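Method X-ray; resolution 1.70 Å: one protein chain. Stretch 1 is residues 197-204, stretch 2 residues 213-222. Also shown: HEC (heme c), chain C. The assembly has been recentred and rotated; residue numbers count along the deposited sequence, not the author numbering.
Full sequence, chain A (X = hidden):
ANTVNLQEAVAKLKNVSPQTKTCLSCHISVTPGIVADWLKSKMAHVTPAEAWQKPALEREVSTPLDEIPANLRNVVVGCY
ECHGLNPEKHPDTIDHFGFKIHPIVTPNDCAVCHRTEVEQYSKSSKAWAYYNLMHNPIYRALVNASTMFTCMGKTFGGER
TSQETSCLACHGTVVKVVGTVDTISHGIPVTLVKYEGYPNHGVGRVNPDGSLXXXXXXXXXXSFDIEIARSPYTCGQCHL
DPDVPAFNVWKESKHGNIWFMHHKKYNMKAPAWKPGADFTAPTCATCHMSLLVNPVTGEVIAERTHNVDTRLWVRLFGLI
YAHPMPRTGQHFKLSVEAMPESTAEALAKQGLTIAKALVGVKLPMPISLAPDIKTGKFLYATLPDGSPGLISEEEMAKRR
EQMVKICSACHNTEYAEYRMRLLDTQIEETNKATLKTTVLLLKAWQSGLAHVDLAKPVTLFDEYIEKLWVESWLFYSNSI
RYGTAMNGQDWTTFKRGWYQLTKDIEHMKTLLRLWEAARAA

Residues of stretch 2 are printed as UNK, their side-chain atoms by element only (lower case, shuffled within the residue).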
# COMPACT_ATOMS: atom_id res chain seq x y z
N GLY A 197 -25.49 3.91 15.76
CA GLY A 197 -25.04 4.27 14.42
C GLY A 197 -24.20 5.52 14.30
O GLY A 197 -23.90 5.95 13.18
N TYR A 198 -23.82 6.12 15.43
CA TYR A 198 -22.87 7.23 15.45
C TYR A 198 -21.91 7.06 16.65
O TYR A 198 -22.38 6.78 17.75
CB TYR A 198 -23.58 8.60 15.52
CG TYR A 198 -22.57 9.70 15.31
CD1 TYR A 198 -22.14 10.04 14.02
CD2 TYR A 198 -21.98 10.35 16.39
CE1 TYR A 198 -21.14 11.00 13.82
CE2 TYR A 198 -20.99 11.32 16.21
CZ TYR A 198 -20.57 11.63 14.93
OH TYR A 198 -19.59 12.59 14.76
N PRO A 199 -20.58 7.24 16.46
CA PRO A 199 -19.85 7.72 15.28
C PRO A 199 -20.00 6.90 14.00
O PRO A 199 -19.99 5.67 13.99
CB PRO A 199 -18.37 7.69 15.73
CG PRO A 199 -18.34 6.77 16.90
CD PRO A 199 -19.66 7.02 17.59
N ASN A 200 -20.18 7.64 12.92
CA ASN A 200 -20.10 7.12 11.56
C ASN A 200 -19.99 8.33 10.67
O ASN A 200 -20.65 9.33 10.94
CB ASN A 200 -21.36 6.35 11.18
CG ASN A 200 -21.37 5.97 9.70
OD1 ASN A 200 -21.88 6.71 8.85
ND2 ASN A 200 -20.77 4.83 9.39
N HIS A 201 -19.16 8.25 9.63
CA HIS A 201 -19.06 9.36 8.69
C HIS A 201 -19.05 8.91 7.23
O HIS A 201 -18.35 9.48 6.41
CB HIS A 201 -17.85 10.25 9.04
CG HIS A 201 -17.85 10.66 10.48
ND1 HIS A 201 -17.32 9.85 11.48
CD2 HIS A 201 -18.38 11.74 11.11
CE1 HIS A 201 -17.51 10.43 12.65
NE2 HIS A 201 -18.14 11.58 12.46
N GLY A 202 -19.83 7.88 6.93
CA GLY A 202 -19.99 7.43 5.56
C GLY A 202 -20.79 8.45 4.77
O GLY A 202 -21.57 9.22 5.33
N VAL A 203 -20.62 8.46 3.45
CA VAL A 203 -21.18 9.54 2.63
C VAL A 203 -22.70 9.62 2.64
O VAL A 203 -23.24 10.71 2.45
CB VAL A 203 -20.66 9.49 1.19
CG1 VAL A 203 -19.17 9.77 1.18
CG2 VAL A 203 -20.97 8.12 0.58
N GLY A 204 -23.39 8.49 2.81
CA GLY A 204 -24.84 8.47 2.83
C GLY A 204 -25.43 8.33 4.22
O GLY A 204 -26.53 7.79 4.38
N UNK A 213 -26.22 12.41 4.54
CA UNK A 213 -24.83 12.67 4.23
C UNK A 213 -23.99 13.06 5.43
O UNK A 213 -24.50 13.50 6.44
N UNK A 214 -22.68 12.86 5.32
CA UNK A 214 -21.78 13.40 6.31
C UNK A 214 -20.90 14.44 5.63
O UNK A 214 -20.10 14.10 4.75
c UNK A 214 -20.92 12.29 6.94
N UNK A 215 -21.02 15.70 6.03
CA UNK A 215 -20.19 16.72 5.40
C UNK A 215 -18.76 16.77 5.91
O UNK A 215 -18.02 17.68 5.58
c UNK A 215 -20.80 18.10 5.57
s UNK A 215 -22.42 18.26 4.83
N UNK A 216 -18.37 15.80 6.73
CA UNK A 216 -17.00 15.74 7.22
C UNK A 216 -16.21 14.65 6.53
O UNK A 216 -15.03 14.45 6.80
c UNK A 216 -17.50 16.76 9.45
o UNK A 216 -17.85 14.40 9.01
c UNK A 216 -16.98 15.50 8.73
N UNK A 217 -16.86 13.89 5.65
CA UNK A 217 -16.06 13.11 4.73
C UNK A 217 -15.35 14.15 3.84
O UNK A 217 -15.91 15.24 3.60
c UNK A 217 -16.93 12.18 3.91
N UNK A 218 -14.14 13.83 3.41
CA UNK A 218 -13.33 14.65 2.50
C UNK A 218 -12.64 15.83 3.18
O UNK A 218 -11.42 15.97 3.12
s UNK A 218 -14.92 13.59 0.63
c UNK A 218 -14.16 15.10 1.27
N UNK A 219 -13.43 16.69 3.81
CA UNK A 219 -12.85 17.73 4.65
C UNK A 219 -13.36 17.52 6.08
O UNK A 219 -14.46 17.97 6.44
c UNK A 219 -14.82 19.64 2.23
n UNK A 219 -15.65 19.02 4.15
c UNK A 219 -13.13 19.14 4.13
c UNK A 219 -16.67 19.22 3.34
c UNK A 219 -14.47 19.28 3.49
n UNK A 219 -16.19 19.58 2.16
N UNK A 220 -12.57 16.81 6.90
CA UNK A 220 -13.00 16.48 8.28
C UNK A 220 -13.16 17.69 9.17
O UNK A 220 -12.54 18.73 8.93
c UNK A 220 -11.27 16.22 6.55
c UNK A 220 -11.85 15.61 8.83
c UNK A 220 -11.02 15.23 7.66
N UNK A 221 -13.98 17.53 10.21
CA UNK A 221 -14.05 18.52 11.27
C UNK A 221 -12.77 18.32 12.11
O UNK A 221 -12.14 17.29 12.00
n UNK A 221 -16.16 15.73 14.81
n UNK A 221 -16.75 14.00 13.38
c UNK A 221 -15.31 18.28 12.12
c UNK A 221 -16.47 16.79 13.86
c UNK A 221 -15.22 17.02 12.98
c UNK A 221 -16.28 14.42 14.55
n UNK A 221 -15.89 13.54 15.46
N UNK A 222 -12.35 19.33 12.87
CA UNK A 222 -12.97 20.65 12.88
C UNK A 222 -12.19 21.67 12.06
O UNK A 222 -12.49 22.87 12.10
c UNK A 222 -15.42 19.09 16.27
n UNK A 222 -14.24 19.37 15.76
c UNK A 222 -13.14 21.14 14.32
n UNK A 222 -16.26 20.02 15.88
c UNK A 222 -14.31 20.54 15.02
c UNK A 222 -15.60 20.95 15.10
FE HEC C . -18.27 20.41 16.45
CHA HEC C . -19.12 17.08 16.46
CHB HEC C . -17.43 20.15 19.80
CHC HEC C . -17.33 23.58 16.36
CHD HEC C . -19.35 20.67 13.21
NA HEC C . -18.22 18.93 17.84
C1A HEC C . -18.64 17.61 17.62
C2A HEC C . -18.49 16.87 18.85
C3A HEC C . -18.02 17.70 19.76
C4A HEC C . -17.84 19.00 19.16
CMA HEC C . -17.69 17.34 21.23
CAA HEC C . -18.88 15.38 19.03
CBA HEC C . -18.05 14.40 18.23
CGA HEC C . -16.81 14.12 19.01
O1A HEC C . -15.72 14.05 18.37
O2A HEC C . -16.90 14.00 20.27
NB HEC C . -17.64 21.58 17.82
C1B HEC C . -17.23 21.31 19.11
C2B HEC C . -16.46 22.41 19.62
C3B HEC C . -16.41 23.29 18.61
C4B HEC C . -17.17 22.82 17.50
CMB HEC C . -15.79 22.40 21.02
CAB HEC C . -15.68 24.59 18.37
CBB HEC C . -14.23 24.55 18.97
NC HEC C . -18.36 21.85 15.08
C1C HEC C . -17.94 23.14 15.23
C2C HEC C . -18.38 23.94 14.12
C3C HEC C . -18.73 23.04 13.19
C4C HEC C . -18.86 21.78 13.82
CMC HEC C . -17.83 25.39 13.94
CAC HEC C . -19.22 23.11 11.72
CBC HEC C . -18.49 24.16 10.83
ND HEC C . -19.08 19.10 15.12
C1D HEC C . -19.40 19.44 13.80
C2D HEC C . -19.84 18.29 13.05
C3D HEC C . -19.80 17.15 14.06
C4D HEC C . -19.33 17.75 15.30
CMD HEC C . -20.24 18.35 11.55
CAD HEC C . -20.14 15.64 13.91
CBD HEC C . -20.98 15.25 12.71
CGD HEC C . -20.06 14.95 11.53
O1D HEC C . -20.59 14.60 10.45
O2D HEC C . -18.82 15.05 11.67

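Position 213 has no side-chain atoms. Its phi/psi of 122/158 would jam a CB against the preceding carbonyl, and an ideal CB would also lie 3.5 Å from Val203 O, so this is Gly213. Its CA sits 3.1 Å from Val203 O with an angle of 148° at the hydrogen, a CA-H...O contact.

Position 214 carries one carbon, directed toward stretch 1 and 3.5 Å from Gly202 O; a single carbon defines Ala214. Its CB is 4.2 Å from His201 CB. Its backbone N, 3.6 Å from Val203 O, is buried without a hydrogen-bonding partner.

Position 215 has one carbon followed by a sulfur. That makes it Cys215, which points away from stretch 1 and is covalently bonded to a group elsewhere in the structure.

At position 216 a carbon branches to one oxygen and one carbon, the pattern of threonine. The oxygen of Thr216, OG1, lies 3.4 Å from His201 CD2 and donates a hydrogen bond to HEC O2D at 2.9 Å.

Position 217 again has a lone carbon, hence Ala217. Its CB meets Val203 CG1 at 4.3 Å and His201 O at 3.9 Å. It closes a type I turn begun at Ala214, with a weak bond from Ala217 N to Ala214 O (3.4 Å).

Position 218, carbon then sulfur, is Cys218, also covalently bonded elsewhere in the structure; its side chain does not touch stretch 1.

Position 219 shows a carbon and a five-membered ring of three carbons and two nitrogens: His219, without contact.

Position 220 has three carbons closing a ring onto the backbone N, so it is Pro220, without contact.

Position 221 extends through three carbons and a nitrogen to a carbon bearing two nitrogens, a guanidinium: Arg221. NH2 is 2.9 Å from His201 NE2, while Tyr198 OH lies over one guanidinium face, 3.5 Å from NH2 at an angle too poor for a hydrogen bond.

Position 222 repeats the one-carbon, five-membered-ring pattern. This is His222, preceded by a cis peptide; its NE2 binds HEC FE at 2.1 Å.

The contact works without a clear direct hydrogen bond between the stretches. The backbones run close, with Gly204 CA and Gly213 CA 4.4 Å apart, while at the polar end Thr216 and Arg221 hydrogen-bond to the heme propionates. Arg221 NH2 donates to HEC O2D (2.9 Å), the oxygen also held by Thr216, and Arg221 NH1 donates to HEC O1A (3.0 Å). Within stretch 1, His201 NE2 donates to Tyr198 OH (2.9 Å), tying together the two side chains that meet Arg221.

Stretch 2 213-222: GACTACHPRH
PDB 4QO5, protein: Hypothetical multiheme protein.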